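Putative NADH dehydrogenase/NAD(P)H nitroreductase (Bacteroides thetaiotaomicron VPI-5482, PDB 3KWK) binds flavin mononucleotide and probably acts as an oxidoreductase of the nitroreductase family. Local coordinates at the interface of chains A and B. Numbering follows the deposited sequence. Chains: chain A/B, Putative NADH dehydrogenase/NAD(P)H nitroreductase.

The interface of chains A and B. Residues chain A 55, 138-141, 144; chain B 174-175.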
# COMPACT_ATOMS: atom_id res chain seq x y z
N GLU A 55 -13.99 3.01 -0.81
CA GLU A 55 -15.27 2.35 -0.60
C GLU A 55 -15.02 0.85 -0.68
O GLU A 55 -14.35 0.40 -1.62
CB GLU A 55 -16.29 2.81 -1.67
CG GLU A 55 -16.59 4.32 -1.70
CD GLU A 55 -17.42 4.84 -0.52
OE1 GLU A 55 -18.05 4.07 0.23
OE2 GLU A 55 -17.40 6.08 -0.34
N THR A 138 -21.78 -5.64 -8.53
CA THR A 138 -21.89 -4.91 -7.25
C THR A 138 -22.62 -3.56 -7.35
O THR A 138 -22.76 -2.87 -6.36
CB THR A 138 -20.54 -4.76 -6.53
OG1 THR A 138 -19.61 -3.97 -7.30
CG2 THR A 138 -19.98 -6.13 -6.23
N HIS A 139 -23.11 -3.22 -8.54
CA HIS A 139 -23.96 -2.05 -8.76
C HIS A 139 -23.24 -0.74 -8.42
O HIS A 139 -23.80 0.17 -7.79
CB HIS A 139 -25.30 -2.14 -7.99
CG HIS A 139 -26.13 -3.33 -8.37
ND1 HIS A 139 -27.37 -3.21 -8.95
CD2 HIS A 139 -25.87 -4.65 -8.28
CE1 HIS A 139 -27.85 -4.42 -9.18
NE2 HIS A 139 -26.96 -5.31 -8.79
N LEU A 140 -21.99 -0.65 -8.82
CA LEU A 140 -21.20 0.53 -8.48
C LEU A 140 -21.64 1.74 -9.29
O LEU A 140 -21.80 1.66 -10.53
CB LEU A 140 -19.71 0.30 -8.75
CG LEU A 140 -19.02 -0.85 -8.01
CD1 LEU A 140 -17.56 -0.89 -8.48
CD2 LEU A 140 -19.15 -0.70 -6.50
N PRO A 141 -21.93 2.86 -8.59
CA PRO A 141 -22.10 4.10 -9.33
C PRO A 141 -20.90 4.41 -10.22
O PRO A 141 -19.81 3.95 -9.93
CB PRO A 141 -22.27 5.13 -8.23
CG PRO A 141 -22.81 4.35 -6.98
CD PRO A 141 -22.02 3.05 -7.12
N ILE A 144 -17.47 5.48 -8.80
CA ILE A 144 -16.81 4.52 -7.91
C ILE A 144 -16.10 3.47 -8.73
O ILE A 144 -16.74 2.69 -9.41
CB ILE A 144 -17.82 3.87 -6.94
CG1 ILE A 144 -18.60 4.90 -6.14
CG2 ILE A 144 -17.12 2.90 -5.95
CD1 ILE A 144 -17.79 5.98 -5.32
N GLN B 174 -23.73 -5.33 -2.60
CA GLN B 174 -23.97 -4.29 -3.61
C GLN B 174 -23.93 -2.90 -2.92
O GLN B 174 -24.11 -2.78 -1.71
CB GLN B 174 -25.24 -4.57 -4.39
CG GLN B 174 -26.46 -4.02 -3.83
CD GLN B 174 -27.59 -4.02 -4.87
OE1 GLN B 174 -28.14 -2.95 -5.28
NE2 GLN B 174 -27.95 -5.24 -5.31
N TYR B 175 -23.64 -1.88 -3.72
CA TYR B 175 -23.35 -0.54 -3.23
C TYR B 175 -24.43 0.12 -2.36
O TYR B 175 -25.55 0.14 -2.84
CB TYR B 175 -23.04 0.37 -4.41
CG TYR B 175 -22.17 1.52 -3.96
CD1 TYR B 175 -20.81 1.33 -3.70
CD2 TYR B 175 -22.70 2.79 -3.76
CE1 TYR B 175 -20.03 2.37 -3.28
CE2 TYR B 175 -21.87 3.84 -3.36
CZ TYR B 175 -20.56 3.62 -3.10
OH TYR B 175 -19.75 4.66 -2.71
OXT TYR B 175 -24.20 0.67 -1.23
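B:Tyr175, the last residue of its chain, lays its ring against A:Pro141 of the partner subunit, an example of a C-terminal tail held by an aromatic ring together with a backbone bond. The pyrrolidine CD of A:Pro141 sits over one face of the ring, 3.7 Å from its centroid and shifted toward the CG-CD2 rim, a CH-pi contact. At the CD1 rim, methyl CD2 of A:Leu140 comes within 3.8 Å of B:Tyr175 CD1. Farther along, A:Ile144 CG1 lies 3.8 Å from B:Tyr175 CZ, and the phenol OH makes a contact over the face of the A:Glu55 carboxylate, near CD, the carboxylate plane turned 65° from the ring. CG of B:Tyr175 stands anti to its backbone N (chi1 -155°), which carries the ring away from the backbone amide and toward A:Pro141 and A:Ile144. The backbone N of B:Tyr175 donates a hydrogen bond of 3.0 Å to the carbonyl O of A:Thr138, at the end of helix 128-138. Next door, the carboxamide of B:Gln174 stacks on the imidazole of A:His139, the planes 18° apart, with NE2 of the amide 3.6 Å above the ring near its rim. An alanine in place of B:Tyr175 would probably leave a gap beside A:Pro141, A:Leu140 and A:Ile144, the tail end then held mainly by the A:Thr138 bond and the B:Gln174 stack. Repeated by two-fold symmetry, this exchange of C-terminal tails is likely to help hold together the dimer, the usual assembly of FMN-dependent nitroreductases.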